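Local structure of nucleoporin NUP159 (Saccharomyces cerevisiae, 1XIP) at residues Pro10-Glu15 and Gln312-Ser317; Lys59-Glu64 and Leu79-Glu84; Val129-Asn134 and Val165-Val170; Met248-His253 and Gln261-Ile266. The protein is a nucleoporin of the nuclear pore complex, and its N-terminal beta-propeller domain, described here, functions in mRNA export by tethering the helicase Dbp5 to the pore. All coordinates share one frame; numbering follows the deposited sequence.

Contact 1: Pro10-Glu15 and Gln312-Ser317; sequences PTETSE and QVIEPS
Glu12 and Gln312 cross at about a right angle, with their carboxylate and amide planes 42° apart. Glu12 CB meets the amide, 3.4 Å from Gln312 NE2. Glu12 OE1 and Gln312 OE1 are both acceptors and do not bond; Glu12 OE1 has a weak, long ion pair with Lys311. Glu12 CG is anti to the backbone N (chi1 -176°), and the extended chain runs side by side with Ile314, OE2 lying 3.7 Å from Ile314 CG1. An alanine in place of Gln312 would probably leave the CB of Glu12 without its amide cover and open a gap at the start of the strand pair. Ser14 CB packs on Ile314 CG2. On the face with Thr11 and Thr13, Thr11 CG2 rests 3.9 Å from Glu315 CG. The carboxylate of Glu315 turns to Arg322 in a salt bridge. The backbones pair in parallel register from Thr11 with Val313 to Ser14 with Pro316. Glu315 N bonds to Glu12 O at 2.8 Å; Glu12 N to Val313 O and Ser14 N to Glu315 O bond likewise. Strands 11-14 and 313-316 form a small two-stranded parallel sheet. Thr11 OG1 reaches Asp265, Ile314 bonds through its backbone to Ile307, and its side chain touches Phe17.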
loop_
_atom_site.group_PDB
_atom_site.type_symbol
_atom_site.label_atom_id
_atom_site.label_comp_id
_atom_site.label_asym_id
_atom_site.label_seq_id
_atom_site.Cartn_x
_atom_site.Cartn_y
_atom_site.Cartn_z
ATOM N N PRO A 10 19.005 -8.749 -9.557
ATOM C CA PRO A 10 18.985 -8.560 -11.010
ATOM C C PRO A 10 17.569 -8.411 -11.593
ATOM O O PRO A 10 16.593 -8.831 -10.978
ATOM C CB PRO A 10 19.675 -9.827 -11.531
ATOM C CG PRO A 10 19.888 -10.709 -10.311
ATOM C CD PRO A 10 19.030 -10.176 -9.203
ATOM N N THR A 11 17.473 -7.790 -12.763
ATOM C CA THR A 11 16.195 -7.580 -13.408
ATOM C C THR A 11 16.056 -8.445 -14.649
ATOM O O THR A 11 16.875 -8.371 -15.580
ATOM C CB THR A 11 15.995 -6.102 -13.761
ATOM O OG1 THR A 11 15.858 -5.334 -12.551
ATOM C CG2 THR A 11 14.648 -5.902 -14.482
ATOM N N GLU A 12 15.009 -9.264 -14.647
ATOM C CA GLU A 12 14.680 -10.119 -15.764
ATOM C C GLU A 12 13.768 -9.370 -16.715
ATOM O O GLU A 12 12.790 -8.770 -16.288
ATOM C CB GLU A 12 13.992 -11.387 -15.265
ATOM C CG GLU A 12 13.689 -12.408 -16.343
ATOM C CD GLU A 12 12.759 -13.491 -15.856
ATOM O OE1 GLU A 12 13.234 -14.602 -15.555
ATOM O OE2 GLU A 12 11.543 -13.241 -15.786
ATOM N N THR A 13 14.126 -9.378 -17.997
ATOM C CA THR A 13 13.226 -8.973 -19.056
ATOM C C THR A 13 12.408 -10.185 -19.444
ATOM O O THR A 13 12.953 -11.210 -19.848
ATOM C CB THR A 13 14.009 -8.465 -20.263
ATOM O OG1 THR A 13 14.891 -7.431 -19.840
ATOM C CG2 THR A 13 13.079 -7.766 -21.242
ATOM N N SER A 14 11.098 -10.073 -19.298
ATOM C CA SER A 14 10.214 -11.199 -19.547
ATOM C C SER A 14 9.288 -10.876 -20.694
ATOM O O SER A 14 8.707 -9.787 -20.743
ATOM C CB SER A 14 9.406 -11.537 -18.289
ATOM O OG SER A 14 8.690 -12.758 -18.439
ATOM N N GLU A 15 9.155 -11.822 -21.616
ATOM C CA GLU A 15 8.227 -11.680 -22.725
ATOM C C GLU A 15 6.881 -12.340 -22.420
ATOM O O GLU A 15 6.038 -12.515 -23.319
ATOM C CB GLU A 15 8.835 -12.253 -24.007
ATOM C CG GLU A 15 8.361 -11.543 -25.267
ATOM C CD GLU A 15 9.484 -11.193 -26.218
ATOM O OE1 GLU A 15 10.588 -10.794 -25.749
ATOM O OE2 GLU A 15 9.251 -11.312 -27.445
ATOM N N GLN A 312 13.091 -12.182 -8.244
ATOM C CA GLN A 312 13.705 -11.039 -8.894
ATOM C C GLN A 312 12.655 -10.083 -9.442
ATOM O O GLN A 312 11.468 -10.410 -9.478
ATOM C CB GLN A 312 14.647 -11.492 -10.010
ATOM C CG GLN A 312 13.957 -11.839 -11.330
ATOM C CD GLN A 312 14.728 -12.857 -12.145
ATOM O OE1 GLN A 312 14.271 -13.981 -12.321
ATOM N NE2 GLN A 312 15.894 -12.467 -12.646
ATOM N N VAL A 313 13.116 -8.906 -9.880
ATOM C CA VAL A 313 12.262 -7.882 -10.474
ATOM C C VAL A 313 12.095 -8.178 -11.946
ATOM O O VAL A 313 13.044 -8.573 -12.604
ATOM C CB VAL A 313 12.883 -6.452 -10.310
ATOM C CG1 VAL A 313 12.046 -5.385 -11.028
ATOM C CG2 VAL A 313 13.045 -6.101 -8.857
ATOM N N ILE A 314 10.892 -7.975 -12.463
ATOM C CA ILE A 314 10.600 -8.261 -13.863
ATOM C C ILE A 314 10.193 -7.020 -14.618
ATOM O O ILE A 314 9.261 -6.325 -14.236
ATOM C CB ILE A 314 9.492 -9.293 -13.960
ATOM C CG1 ILE A 314 10.020 -10.660 -13.561
ATOM C CG2 ILE A 314 8.878 -9.326 -15.361
ATOM C CD1 ILE A 314 8.978 -11.453 -12.876
ATOM N N GLU A 315 10.897 -6.742 -15.698
ATOM C CA GLU A 315 10.475 -5.722 -16.625
ATOM C C GLU A 315 9.856 -6.438 -17.808
ATOM O O GLU A 315 10.405 -7.441 -18.280
ATOM C CB GLU A 315 11.670 -4.879 -17.077
ATOM C CG GLU A 315 11.989 -3.688 -16.175
ATOM C CD GLU A 315 12.776 -2.589 -16.897
ATOM O OE1 GLU A 315 13.916 -2.849 -17.359
ATOM O OE2 GLU A 315 12.254 -1.454 -17.006
ATOM N N PRO A 316 8.700 -5.956 -18.266
ATOM C CA PRO A 316 8.130 -6.399 -19.544
ATOM C C PRO A 316 9.057 -6.005 -20.690
ATOM O O PRO A 316 9.820 -5.038 -20.555
ATOM C CB PRO A 316 6.819 -5.617 -19.631
ATOM C CG PRO A 316 6.529 -5.205 -18.243
ATOM C CD PRO A 316 7.839 -4.966 -17.597
ATOM N N SER A 317 8.994 -6.737 -21.799
ATOM C CA SER A 317 9.950 -6.554 -22.895
ATOM C C SER A 317 9.641 -5.368 -23.815
ATOM O O SER A 317 10.412 -5.068 -24.720
ATOM C CB SER A 317 10.114 -7.851 -23.713
ATOM O OG SER A 317 8.862 -8.430 -24.045
#

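Contact 2: Lys59-Glu64 and Leu79-Glu84; sequences KAVVGE and LTFKWE
The ring of Phe81 carries Val61 on one face. Val61 CG1 sits over its centre, 3.7 Å from the centroid and 4° off the ring normal, a CH-pi contact. Val61 CG2 lies between the backbone N and the carbonyl carbon (chi1 of CG1 -62°) and meets Phe81 CE1. Lys59 NZ comes obliquely to the same ring, 3.9 Å from Phe81 CE2. The indole of Trp83 has Val62 N at its edge, in plane. Its CE3 packs on Val62 CG2 at 3.7 Å, and CZ3 lies beside Ala60, 4.3 Å from Ala60 CB.

Lys59 also crosses Glu84. Its NZ makes a long salt bridge of 3.7 Å with Glu84 OE1. The backbone holds a classic beta bulge, in which Lys82 and Trp83 both face Val62. Val62 O is gripped twice: by Lys82 N at 2.9 Å, in the carbonyl plane, and by Trp83 N at 3.3 Å, tilted 21° from it. Val62 N in turn bonds to Trp83 O (3.1 Å), from above the carbonyl plane. A water links Glu64 N to Thr80 O.

Strand 83-86 is an outer strand of a four-stranded antiparallel propeller blade, and strand 59-64 lies next to it. Helix 65-73 is part of the connection between them. Strand 51-56 flanks 59-64 on its other side. Leu111, on strand 107-112 of another sheet, touches both Val62 and Trp83.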
loop_
_atom_site.group_PDB
_atom_site.type_symbol
_atom_site.label_atom_id
_atom_site.label_comp_id
_atom_site.label_asym_id
_atom_site.label_seq_id
_atom_site.Cartn_x
_atom_site.Cartn_y
_atom_site.Cartn_z
ATOM N N LYS A 59 -14.106 13.523 -0.158
ATOM C CA LYS A 59 -15.307 12.740 -0.472
ATOM C C LYS A 59 -15.010 11.254 -0.424
ATOM O O LYS A 59 -14.109 10.768 -1.124
ATOM C CB LYS A 59 -15.844 13.110 -1.855
ATOM C CG LYS A 59 -17.251 12.635 -2.124
ATOM C CD LYS A 59 -17.484 12.469 -3.612
ATOM C CE LYS A 59 -18.732 13.226 -4.126
ATOM N NZ LYS A 59 -19.285 12.657 -5.427
ATOM N N ALA A 60 -15.747 10.534 0.424
ATOM C CA ALA A 60 -15.717 9.067 0.471
ATOM C C ALA A 60 -16.951 8.459 -0.212
ATOM O O ALA A 60 -18.050 8.978 -0.081
ATOM C CB ALA A 60 -15.631 8.602 1.909
ATOM N N VAL A 61 -16.777 7.352 -0.925
ATOM C CA VAL A 61 -17.931 6.692 -1.580
ATOM C C VAL A 61 -17.900 5.167 -1.511
ATOM O O VAL A 61 -16.846 4.562 -1.613
ATOM C CB VAL A 61 -18.095 7.103 -3.117
ATOM C CG1 VAL A 61 -18.348 8.575 -3.275
ATOM C CG2 VAL A 61 -16.886 6.680 -3.947
ATOM N N VAL A 62 -19.068 4.556 -1.370
ATOM C CA VAL A 62 -19.247 3.137 -1.682
ATOM C C VAL A 62 -20.073 3.030 -2.984
ATOM O O VAL A 62 -21.042 3.747 -3.144
ATOM C CB VAL A 62 -19.963 2.439 -0.519
ATOM C CG1 VAL A 62 -20.261 1.004 -0.830
ATOM C CG2 VAL A 62 -19.107 2.510 0.697
ATOM N N GLY A 63 -19.683 2.144 -3.900
ATOM C CA GLY A 63 -20.380 1.994 -5.203
ATOM C C GLY A 63 -20.330 0.583 -5.820
ATOM O O GLY A 63 -19.595 -0.277 -5.358
ATOM N N GLU A 64 -21.122 0.349 -6.858
ATOM C CA GLU A 64 -21.133 -0.938 -7.553
ATOM C C GLU A 64 -19.868 -1.137 -8.410
ATOM O O GLU A 64 -19.475 -0.247 -9.175
ATOM C CB GLU A 64 -22.366 -1.034 -8.442
ATOM C CG GLU A 64 -23.505 -1.876 -7.870
ATOM C CD GLU A 64 -23.156 -3.374 -7.730
ATOM O OE1 GLU A 64 -22.257 -3.902 -8.486
ATOM O OE2 GLU A 64 -23.787 -4.033 -6.853
ATOM N N LEU A 79 -20.943 7.361 -13.692
ATOM C CA LEU A 79 -20.670 6.812 -12.371
ATOM C C LEU A 79 -21.642 7.372 -11.360
ATOM O O LEU A 79 -21.623 8.575 -11.051
ATOM C CB LEU A 79 -19.237 7.091 -11.930
ATOM C CG LEU A 79 -18.434 5.954 -11.250
ATOM C CD1 LEU A 79 -17.683 6.474 -10.032
ATOM C CD2 LEU A 79 -19.270 4.746 -10.872
ATOM N N THR A 80 -22.510 6.492 -10.870
ATOM C CA THR A 80 -23.355 6.766 -9.716
ATOM C C THR A 80 -22.827 5.958 -8.514
ATOM O O THR A 80 -22.012 5.072 -8.695
ATOM C CB THR A 80 -24.774 6.347 -10.035
ATOM O OG1 THR A 80 -24.764 4.980 -10.468
ATOM C CG2 THR A 80 -25.310 7.106 -11.243
ATOM N N PHE A 81 -23.315 6.263 -7.306
ATOM C CA PHE A 81 -22.840 5.635 -6.056
ATOM C C PHE A 81 -24.001 5.093 -5.231
ATOM O O PHE A 81 -25.146 5.455 -5.473
ATOM C CB PHE A 81 -22.072 6.654 -5.231
ATOM C CG PHE A 81 -20.900 7.245 -5.943
ATOM C CD1 PHE A 81 -19.756 6.469 -6.217
ATOM C CD2 PHE A 81 -20.923 8.577 -6.365
ATOM C CE1 PHE A 81 -18.663 7.019 -6.866
ATOM C CE2 PHE A 81 -19.815 9.136 -7.044
ATOM C CZ PHE A 81 -18.695 8.362 -7.282
ATOM N N LYS A 82 -23.716 4.227 -4.265
ATOM C CA LYS A 82 -24.747 3.724 -3.366
ATOM C C LYS A 82 -24.830 4.614 -2.143
ATOM O O LYS A 82 -25.905 4.800 -1.573
ATOM C CB LYS A 82 -24.460 2.288 -2.904
ATOM C CG LYS A 82 -24.256 1.246 -4.001
ATOM C CD LYS A 82 -25.361 1.300 -5.074
ATOM C CE LYS A 82 -26.376 0.163 -4.872
ATOM N NZ LYS A 82 -27.702 0.442 -5.483
ATOM N N TRP A 83 -23.679 5.138 -1.735
ATOM C CA TRP A 83 -23.550 5.947 -0.532
ATOM C C TRP A 83 -22.387 6.904 -0.686
ATOM O O TRP A 83 -21.441 6.607 -1.386
ATOM C CB TRP A 83 -23.306 5.042 0.646
ATOM C CG TRP A 83 -22.898 5.716 1.909
ATOM C CD1 TRP A 83 -23.718 6.103 2.921
ATOM C CD2 TRP A 83 -21.564 6.021 2.339
ATOM N NE1 TRP A 83 -22.984 6.650 3.946
ATOM C CE2 TRP A 83 -21.657 6.609 3.615
ATOM C CE3 TRP A 83 -20.288 5.867 1.768
ATOM C CZ2 TRP A 83 -20.542 7.043 4.327
ATOM C CZ3 TRP A 83 -19.170 6.312 2.482
ATOM C CH2 TRP A 83 -19.313 6.888 3.745
ATOM N N GLU A 84 -22.474 8.062 -0.043
ATOM C CA GLU A 84 -21.370 9.027 -0.021
ATOM C C GLU A 84 -21.435 9.945 1.197
ATOM O O GLU A 84 -22.505 10.220 1.739
ATOM C CB GLU A 84 -21.322 9.851 -1.304
ATOM C CG GLU A 84 -22.304 11.001 -1.319
ATOM C CD GLU A 84 -21.654 12.329 -1.669
ATOM O OE1 GLU A 84 -21.853 12.802 -2.828
ATOM O OE2 GLU A 84 -20.943 12.901 -0.803
HETATM O O HOH W 1 -22.853 2.636 -7.680
#

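Contact 3: Val129-Asn134 and Val165-Val170; sequences VFQLKN and VTSFDV
Gln131 NE2 donates to Phe168 O at 3.1 Å, with an N-H...O angle of 161°. The oxygen lies close to the amide plane of Gln131, but the donor stands above the carbonyl plane of Phe168, 42° out of it. The same NE2 also lies over one face of the Phe168 ring, offset toward the rim. Its nearest ring atom is Phe168 CE2 at 3.3 Å. The two side chains meet tip to tip, and the amide and ring planes are 22° apart. Gln131 CG is anti to its backbone N, and the extended chain carries the amide across.

The other end of the amide is held through a water. The water donates to Gln131 OE1 and is 2.7 Å from Ser167 OG, which also bonds to the backbone N of Val219. Both ends of the amide are thus engaged, which fixes its rotation. A leucine in place of Gln131 would probably leave Phe168 O without this donor and the bridging water without its acceptor.

Beyond the ring, Lys133 and Val170 slide past each other in opposite directions, Lys133 CB lying 3.6 Å from Val170 CG2. Phe168 CE1 meets the same CB at 3.8 Å.

The strands 131-134 and 167-170 run nearly parallel, with axes 7.9 Å from each other. They are not bonded strand to strand. Strand 129-134 borders one four-stranded propeller sheet and strand 167-170 the next, so side chains join two blades. Val140 and Leu142 of strand 138-143 also pack on Phe168.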
loop_
_atom_site.group_PDB
_atom_site.type_symbol
_atom_site.label_atom_id
_atom_site.label_comp_id
_atom_site.label_asym_id
_atom_site.label_seq_id
_atom_site.Cartn_x
_atom_site.Cartn_y
_atom_site.Cartn_z
ATOM N N VAL A 129 -2.652 8.806 13.725
ATOM C CA VAL A 129 -2.216 7.511 13.234
ATOM C C VAL A 129 -1.576 7.646 11.857
ATOM O O VAL A 129 -2.003 8.484 11.063
ATOM C CB VAL A 129 -3.408 6.539 13.233
ATOM C CG1 VAL A 129 -3.146 5.330 12.358
ATOM C CG2 VAL A 129 -3.728 6.117 14.660
ATOM N N PHE A 130 -0.539 6.845 11.591
ATOM C CA PHE A 130 0.190 6.866 10.312
ATOM C C PHE A 130 -0.256 5.737 9.362
ATOM O O PHE A 130 -0.267 5.903 8.136
ATOM C CB PHE A 130 1.705 6.686 10.545
ATOM C CG PHE A 130 2.402 7.884 11.127
ATOM C CD1 PHE A 130 1.920 9.190 10.909
ATOM C CD2 PHE A 130 3.570 7.710 11.888
ATOM C CE1 PHE A 130 2.579 10.308 11.459
ATOM C CE2 PHE A 130 4.248 8.814 12.438
ATOM C CZ PHE A 130 3.747 10.122 12.227
ATOM N N GLN A 131 -0.559 4.574 9.941
ATOM C CA GLN A 131 -0.819 3.372 9.161
ATOM C C GLN A 131 -1.753 2.409 9.852
ATOM O O GLN A 131 -1.654 2.202 11.060
ATOM C CB GLN A 131 0.483 2.646 8.819
ATOM C CG GLN A 131 0.349 1.745 7.573
ATOM C CD GLN A 131 1.563 0.900 7.331
ATOM O OE1 GLN A 131 2.636 1.428 7.091
ATOM N NE2 GLN A 131 1.407 -0.414 7.407
ATOM N N LEU A 132 -2.647 1.817 9.067
ATOM C CA LEU A 132 -3.576 0.814 9.546
ATOM C C LEU A 132 -3.545 -0.339 8.595
ATOM O O LEU A 132 -3.459 -0.139 7.374
ATOM C CB LEU A 132 -4.992 1.363 9.552
ATOM C CG LEU A 132 -5.386 2.345 10.633
ATOM C CD1 LEU A 132 -5.705 3.678 10.018
ATOM C CD2 LEU A 132 -6.586 1.800 11.344
ATOM N N LYS A 133 -3.615 -1.546 9.141
ATOM C CA LYS A 133 -3.818 -2.742 8.350
ATOM C C LYS A 133 -4.855 -3.611 9.018
ATOM O O LYS A 133 -4.827 -3.834 10.245
ATOM C CB LYS A 133 -2.526 -3.532 8.209
ATOM C CG LYS A 133 -1.913 -3.551 6.810
ATOM C CD LYS A 133 -2.711 -4.394 5.785
ATOM C CE LYS A 133 -2.471 -3.888 4.319
ATOM N NZ LYS A 133 -3.634 -4.092 3.350
ATOM N N ASN A 134 -5.778 -4.107 8.208
ATOM C CA ASN A 134 -6.738 -5.070 8.682
ATOM C C ASN A 134 -6.288 -6.483 8.347
ATOM O O ASN A 134 -5.884 -6.749 7.215
ATOM C CB ASN A 134 -8.099 -4.789 8.079
ATOM C CG ASN A 134 -9.080 -5.895 8.348
ATOM O OD1 ASN A 134 -9.727 -6.389 7.432
ATOM N ND2 ASN A 134 -9.186 -6.308 9.615
ATOM N N VAL A 165 8.551 1.695 16.240
ATOM C CA VAL A 165 8.306 1.178 14.907
ATOM C C VAL A 165 8.144 2.364 13.964
ATOM O O VAL A 165 7.524 3.358 14.342
ATOM C CB VAL A 165 6.980 0.340 14.894
ATOM C CG1 VAL A 165 6.733 -0.353 13.523
ATOM C CG2 VAL A 165 6.962 -0.665 16.033
ATOM N N THR A 166 8.686 2.269 12.746
ATOM C CA THR A 166 8.468 3.314 11.743
ATOM C C THR A 166 7.687 2.797 10.542
ATOM O O THR A 166 7.064 3.568 9.824
ATOM C CB THR A 166 9.784 3.987 11.287
ATOM O OG1 THR A 166 10.683 3.002 10.789
ATOM C CG2 THR A 166 10.532 4.577 12.479
ATOM N N SER A 167 7.738 1.487 10.342
ATOM C CA SER A 167 6.930 0.810 9.354
ATOM C C SER A 167 6.623 -0.606 9.805
ATOM O O SER A 167 7.437 -1.262 10.432
ATOM C CB SER A 167 7.642 0.775 7.991
ATOM O OG SER A 167 6.724 0.424 6.958
ATOM N N PHE A 168 5.444 -1.082 9.463
ATOM C CA PHE A 168 5.091 -2.464 9.727
ATOM C C PHE A 168 4.357 -3.054 8.522
ATOM O O PHE A 168 3.884 -2.329 7.659
ATOM C CB PHE A 168 4.244 -2.567 10.998
ATOM C CG PHE A 168 2.783 -2.218 10.790
ATOM C CD1 PHE A 168 1.839 -3.220 10.550
ATOM C CD2 PHE A 168 2.353 -0.893 10.851
ATOM C CE1 PHE A 168 0.487 -2.906 10.366
ATOM C CE2 PHE A 168 1.008 -0.564 10.677
ATOM C CZ PHE A 168 0.072 -1.572 10.429
ATOM N N ASP A 169 4.277 -4.374 8.472
ATOM C CA ASP A 169 3.444 -5.060 7.488
ATOM C C ASP A 169 2.883 -6.326 8.133
ATOM O O ASP A 169 3.529 -6.904 8.989
ATOM C CB ASP A 169 4.269 -5.395 6.236
ATOM C CG ASP A 169 3.405 -5.753 5.037
ATOM O OD1 ASP A 169 2.153 -5.552 5.086
ATOM O OD2 ASP A 169 3.894 -6.242 3.988
ATOM N N VAL A 170 1.672 -6.730 7.746
ATOM C CA VAL A 170 1.104 -8.007 8.185
ATOM C C VAL A 170 0.552 -8.813 7.048
ATOM O O VAL A 170 0.073 -8.260 6.037
ATOM C CB VAL A 170 -0.085 -7.864 9.156
ATOM C CG1 VAL A 170 0.325 -8.217 10.568
ATOM C CG2 VAL A 170 -0.743 -6.519 9.062
HETATM O O HOH W 2 4.970 2.433 7.098
#

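Contact 4: Met248-His253 and Gln261-Ile266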
loop_
_atom_site.group_PDB
_atom_site.type_symbol
_atom_site.label_atom_id
_atom_site.label_comp_id
_atom_site.label_asym_id
_atom_site.label_seq_id
_atom_site.Cartn_x
_atom_site.Cartn_y
_atom_site.Cartn_z
HETATM N N MSE A 248 16.288 1.082 -2.012
HETATM C CA MSE A 248 15.479 -0.117 -1.782
HETATM C C MSE A 248 16.311 -1.375 -1.667
HETATM O O MSE A 248 17.239 -1.589 -2.439
HETATM C CB MSE A 248 14.409 -0.316 -2.856
HETATM C CG MSE A 248 14.408 0.706 -3.952
HETATM SE SE MSE A 248 13.612 2.423 -3.418
HETATM C CE MSE A 248 11.741 1.931 -3.492
ATOM N N TYR A 249 15.951 -2.216 -0.702
ATOM C CA TYR A 249 16.654 -3.460 -0.476
ATOM C C TYR A 249 15.691 -4.624 -0.371
ATOM O O TYR A 249 14.663 -4.533 0.290
ATOM C CB TYR A 249 17.501 -3.366 0.789
ATOM C CG TYR A 249 18.645 -2.391 0.674
ATOM C CD1 TYR A 249 19.910 -2.811 0.265
ATOM C CD2 TYR A 249 18.468 -1.045 0.972
ATOM C CE1 TYR A 249 20.952 -1.910 0.168
ATOM C CE2 TYR A 249 19.494 -0.152 0.868
ATOM C CZ TYR A 249 20.732 -0.578 0.474
ATOM O OH TYR A 249 21.758 0.351 0.391
ATOM N N ILE A 250 16.029 -5.713 -1.040
ATOM C CA ILE A 250 15.365 -6.977 -0.827
ATOM C C ILE A 250 16.146 -7.762 0.232
ATOM O O ILE A 250 17.341 -7.989 0.094
ATOM C CB ILE A 250 15.300 -7.756 -2.134
ATOM C CG1 ILE A 250 14.626 -6.920 -3.243
ATOM C CG2 ILE A 250 14.635 -9.115 -1.911
ATOM C CD1 ILE A 250 13.105 -6.887 -3.191
ATOM N N ILE A 251 15.474 -8.139 1.304
ATOM C CA ILE A 251 16.087 -8.926 2.344
ATOM C C ILE A 251 15.527 -10.336 2.266
ATOM O O ILE A 251 14.325 -10.534 2.449
ATOM C CB ILE A 251 15.803 -8.311 3.710
ATOM C CG1 ILE A 251 16.419 -6.917 3.801
ATOM C CG2 ILE A 251 16.335 -9.211 4.827
ATOM C CD1 ILE A 251 15.570 -5.915 4.591
ATOM N N LYS A 252 16.396 -11.303 1.952
ATOM C CA LYS A 252 16.051 -12.727 2.005
ATOM C C LYS A 252 16.712 -13.270 3.240
ATOM O O LYS A 252 17.927 -13.121 3.413
ATOM C CB LYS A 252 16.554 -13.485 0.769
ATOM C CG LYS A 252 16.210 -12.822 -0.577
ATOM C CD LYS A 252 16.250 -13.824 -1.741
ATOM C CE LYS A 252 15.850 -13.152 -3.062
ATOM N NZ LYS A 252 16.391 -13.831 -4.297
ATOM N N HIS A 253 15.912 -13.873 4.117
ATOM C CA HIS A 253 16.425 -14.421 5.364
ATOM C C HIS A 253 16.536 -15.941 5.312
ATOM O O HIS A 253 15.544 -16.647 5.467
ATOM C CB HIS A 253 15.558 -13.993 6.540
ATOM C CG HIS A 253 15.994 -14.572 7.843
ATOM N ND1 HIS A 253 15.302 -15.582 8.479
ATOM C CD2 HIS A 253 17.063 -14.294 8.628
ATOM C CE1 HIS A 253 15.921 -15.895 9.606
ATOM N NE2 HIS A 253 16.994 -15.128 9.719
ATOM N N GLN A 261 20.084 -6.827 -0.529
ATOM C CA GLN A 261 20.495 -6.624 -1.917
ATOM C C GLN A 261 19.762 -5.420 -2.475
ATOM O O GLN A 261 18.542 -5.336 -2.334
ATOM C CB GLN A 261 20.126 -7.844 -2.757
ATOM C CG GLN A 261 20.948 -9.112 -2.512
ATOM C CD GLN A 261 20.371 -10.303 -3.257
ATOM O OE1 GLN A 261 19.394 -10.901 -2.810
ATOM N NE2 GLN A 261 20.953 -10.630 -4.410
ATOM N N GLU A 262 20.492 -4.514 -3.132
ATOM C CA GLU A 262 19.915 -3.279 -3.669
ATOM C C GLU A 262 19.114 -3.506 -4.929
ATOM O O GLU A 262 19.470 -4.359 -5.729
ATOM C CB GLU A 262 21.007 -2.276 -4.004
ATOM C CG GLU A 262 21.389 -1.373 -2.851
ATOM C CD GLU A 262 21.415 0.105 -3.219
ATOM O OE1 GLU A 262 22.288 0.822 -2.686
ATOM O OE2 GLU A 262 20.555 0.551 -4.014
ATOM N N THR A 263 18.029 -2.741 -5.093
ATOM C CA THR A 263 17.441 -2.485 -6.411
ATOM C C THR A 263 17.381 -1.015 -6.691
ATOM O O THR A 263 17.171 -0.193 -5.790
ATOM C CB THR A 263 16.000 -2.975 -6.551
ATOM O OG1 THR A 263 15.563 -3.604 -5.343
ATOM C CG2 THR A 263 15.908 -4.035 -7.635
ATOM N N PHE A 264 17.499 -0.708 -7.971
ATOM C CA PHE A 264 17.230 0.603 -8.475
ATOM C C PHE A 264 16.008 0.523 -9.363
ATOM O O PHE A 264 15.631 1.508 -9.995
ATOM C CB PHE A 264 18.452 1.121 -9.242
ATOM C CG PHE A 264 19.665 1.297 -8.374
ATOM C CD1 PHE A 264 19.878 2.497 -7.671
ATOM C CD2 PHE A 264 20.584 0.259 -8.225
ATOM C CE1 PHE A 264 20.996 2.655 -6.844
ATOM C CE2 PHE A 264 21.695 0.410 -7.410
ATOM C CZ PHE A 264 21.903 1.615 -6.719
ATOM N N ASP A 265 15.376 -0.650 -9.403
ATOM C CA ASP A 265 14.274 -0.883 -10.359
ATOM C C ASP A 265 12.902 -1.106 -9.738
ATOM O O ASP A 265 11.942 -1.407 -10.449
ATOM C CB ASP A 265 14.584 -2.043 -11.325
ATOM C CG ASP A 265 15.778 -1.766 -12.225
ATOM O OD1 ASP A 265 16.008 -0.578 -12.602
ATOM O OD2 ASP A 265 16.539 -2.687 -12.613
ATOM N N ILE A 266 12.801 -0.981 -8.424
ATOM C CA ILE A 266 11.497 -0.996 -7.796
ATOM C C ILE A 266 11.126 0.428 -7.454
ATOM O O ILE A 266 11.791 1.063 -6.629
ATOM C CB ILE A 266 11.472 -1.873 -6.535
ATOM C CG1 ILE A 266 11.549 -3.352 -6.906
ATOM C CG2 ILE A 266 10.203 -1.609 -5.758
ATOM C CD1 ILE A 266 11.660 -4.275 -5.723
HETATM O O HOH W 3 18.039 1.495 -4.065
#
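This is an antiparallel pairing within a beta hairpin, strand 246-254 with strand 257-263, with Ile266, just past the strand, packing against it. Thr263 N bonds to Met248 O at 3.0 Å, and Ile250 N to Gln261 O at 2.9 Å. A return bond from Gln261 N to Ile250 O is weak. Between these lies Tyr249 with Glu262, a non-hydrogen-bonded pair, with Tyr249 CA 3.2 Å from Gln261 O.

The side chains of Tyr249 and Glu262 share one face and cross there. The tyrosine ring and the carboxylate are turned 57° apart. Glu262 OE1 has its main partner in Lys247, a salt bridge. Glu262 OE2 takes a bond from a water, which also donates to Thr263 O and accepts from Met248 N.

The hairpin belongs to a mixed sheet of the beta-propeller. Strand 226-232 lies beside 246-254, and strand 4-5 runs parallel to 257-263 on its other side.

On the face with Ile250 and Thr263, Ile250 meets Ile266 of the following loop. The two cross at about a right angle, CD1 to CD1 at 3.9 Å. Ile250 CG1 also lies 4.0 Å from Thr263 OG1. Met248 is a selenomethionine. Its chain turns at chi2 and chi3, bringing CE 3.3 Å from Ile266 O. Leu228 and Val230 cover Met248 from strand 226-232, and Trp308 touches Ile250. Gln261 NE2 hydrogen-bonds to Asp7 O.

Along the chain, contact 1 closes a long loop from the N-terminal region to residues 312-317. Contacts 2, 3 and 4 follow one another inside it. Contacts 1 and 4 are neighbours, with centres about 15 Å apart. They touch through Thr11 with Asp265, and through Val313 with Thr263 and Ile266. Contact 2 lies far from both, centre to centre about 38 Å from contact 1 and 39 Å from contact 4. Contact 3 is nearest the middle of the chain, about 10 Å from its centre. The contacts are thus spread round the propeller. Contacts 2 and 4 pair strands within single sheets, contact 3 joins two blades, and contact 1 fastens the N-terminal strand 11-14 to strand 313-316.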